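Local coordinates for Rho GTPase-activating protein 27 (Homo sapiens, PDB 3PP2) that probably switches off Rho-type GTPases such as CDC42 and RAC1 by converting them to the GDP-bound state, and may take part in clathrin-mediated endocytosis, at residues N89-R94 with A109-W114. Sequence-based numbering, arbitrary orientation. Where two conformers were deposited one is given.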
# COMPACT_ATOMS: atom_id res chain seq x y z
N ASN A 89 -3.16 -9.84 6.24
CA ASN A 89 -4.06 -8.77 5.82
C ASN A 89 -5.47 -9.27 5.59
O ASN A 89 -6.07 -9.01 4.56
CB ASN A 89 -3.53 -8.06 4.57
CG ASN A 89 -2.12 -7.61 4.73
OD1 ASN A 89 -1.75 -7.12 5.79
ND2 ASN A 89 -1.33 -7.76 3.66
N VAL A 90 -6.00 -9.97 6.58
CA VAL A 90 -7.32 -10.54 6.48
C VAL A 90 -8.35 -9.69 7.21
O VAL A 90 -8.18 -9.37 8.38
CB VAL A 90 -7.37 -12.02 7.02
CG1 VAL A 90 -8.75 -12.58 6.91
CG2 VAL A 90 -6.33 -12.90 6.32
N LEU A 91 -9.44 -9.38 6.52
CA LEU A 91 -10.65 -8.80 7.13
C LEU A 91 -11.71 -9.86 7.33
O LEU A 91 -11.80 -10.81 6.55
CB LEU A 91 -11.22 -7.70 6.26
CG LEU A 91 -10.25 -6.60 5.85
CD1 LEU A 91 -10.96 -5.57 4.89
CD2 LEU A 91 -9.57 -5.93 7.07
N GLU A 92 -12.54 -9.66 8.34
CA GLU A 92 -13.71 -10.52 8.59
C GLU A 92 -14.96 -9.66 8.44
O GLU A 92 -15.05 -8.58 9.01
CB GLU A 92 -13.63 -11.09 10.00
CG GLU A 92 -14.72 -12.09 10.33
CD GLU A 92 -14.40 -12.89 11.61
OE1 GLU A 92 -14.10 -12.28 12.64
OE2 GLU A 92 -14.50 -14.13 11.58
N LEU A 93 -15.90 -10.16 7.66
CA LEU A 93 -17.17 -9.49 7.41
C LEU A 93 -18.31 -10.44 7.78
O LEU A 93 -18.38 -11.55 7.25
CB LEU A 93 -17.28 -9.07 5.95
CG LEU A 93 -18.55 -8.31 5.54
CD1 LEU A 93 -18.75 -6.97 6.30
CD2 LEU A 93 -18.53 -8.07 4.00
N ARG A 94 -19.17 -10.01 8.69
CA ARG A 94 -20.31 -10.82 9.10
C ARG A 94 -21.56 -10.09 8.75
O ARG A 94 -21.74 -8.96 9.13
CB ARG A 94 -20.29 -11.09 10.61
CG ARG A 94 -21.51 -11.84 11.09
CD ARG A 94 -21.54 -11.98 12.58
N ALA A 109 -2.12 -2.10 1.89
CA ALA A 109 -2.72 -0.86 1.48
C ALA A 109 -4.03 -1.10 0.73
O ALA A 109 -5.03 -0.41 0.93
CB ALA A 109 -1.76 -0.00 0.67
N ILE A 110 -4.05 -2.10 -0.15
CA ILE A 110 -5.30 -2.52 -0.82
C ILE A 110 -6.35 -2.83 0.24
O ILE A 110 -7.48 -2.37 0.18
CB ILE A 110 -5.05 -3.78 -1.73
CG1 ILE A 110 -4.21 -3.40 -2.95
CG2 ILE A 110 -6.39 -4.48 -2.12
CD1 ILE A 110 -4.84 -2.42 -3.83
N ILE A 111 -5.99 -3.67 1.19
CA ILE A 111 -6.96 -4.12 2.21
C ILE A 111 -7.43 -2.96 3.08
O ILE A 111 -8.61 -2.84 3.37
CB ILE A 111 -6.38 -5.28 3.03
CG1 ILE A 111 -6.48 -6.57 2.17
CG2 ILE A 111 -7.03 -5.48 4.40
CD1 ILE A 111 -7.94 -7.12 2.03
N SER A 112 -6.53 -2.06 3.49
CA SER A 112 -6.98 -0.93 4.32
C SER A 112 -7.94 -0.03 3.58
O SER A 112 -8.93 0.44 4.13
CB SER A 112 -5.76 -0.16 4.82
OG SER A 112 -6.15 0.95 5.61
N THR A 113 -7.66 0.22 2.30
CA THR A 113 -8.56 1.04 1.52
C THR A 113 -9.93 0.35 1.33
O THR A 113 -10.97 1.03 1.32
CB THR A 113 -7.97 1.48 0.17
OG1 THR A 113 -7.75 0.34 -0.68
CG2 THR A 113 -6.64 2.29 0.39
N TRP A 114 -9.95 -0.95 1.16
CA TRP A 114 -11.21 -1.68 1.14
C TRP A 114 -11.94 -1.66 2.48
O TRP A 114 -13.16 -1.55 2.52
CB TRP A 114 -11.02 -3.13 0.65
CG TRP A 114 -11.04 -3.23 -0.84
CD1 TRP A 114 -9.98 -3.25 -1.68
CD2 TRP A 114 -12.19 -3.35 -1.65
NE1 TRP A 114 -10.39 -3.37 -2.98
CE2 TRP A 114 -11.75 -3.44 -3.00
CE3 TRP A 114 -13.57 -3.41 -1.38
CZ2 TRP A 114 -12.61 -3.60 -4.06
CZ3 TRP A 114 -14.43 -3.57 -2.47
CH2 TRP A 114 -13.95 -3.65 -3.78
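Asn89, in the loop leading into strand 90-94, and Leu91, within that strand, meet a single side chain of the helix, that of Ile111, and the contact illustrates how one branched residue can serve two neighbours. Along 109-114, Ile110 packs on Leu14 of strand 10-21. Ile111, one residue on, points toward the strand. Its CG1 lies anti to its own carbonyl carbon (chi1 -77°), which directs that arm, CG1 and CD1, to Asn89, while CG2 meets Leu91 and also lies beside Asn89 O. The CG1 arm comes within 3.4 Å of Asn89 O, and the terminal CD1 lies 3.7 Å from the same Asn89 O. This carbonyl oxygen is buried against hydrocarbon and has no polar partner in the model. The side-chain amide of Asn89 is engaged elsewhere: ND2 donates to His105 O, and OD1 accepts from Lys116 of a second subunit. Leu91 and Ile111 reach tip to tip, with Leu91 CG and CD2 both 3.7 Å from Ile111 CG2, and Trp79 touches both residues. In the pleckstrin homology fold of this domain, the C-terminal helix, here 108-122, closes one end of the curled antiparallel barrel; Ile111 sits on the face of that helix turned to strand 90-94. An alanine here would lose both arms beyond CB and would probably open a gap beside Leu91 CG and Trp79. Thr113 OG1 then donates to Ile110 O at 2.9 Å, sharing that acceptor with Trp114 N. Trp114 is the tryptophan that is a hallmark of this helix in PH domains; its bond from CA to CB is aimed at the strand, while the indole swings off to pack on Leu14 and forms a cation-pi contact with Lys10.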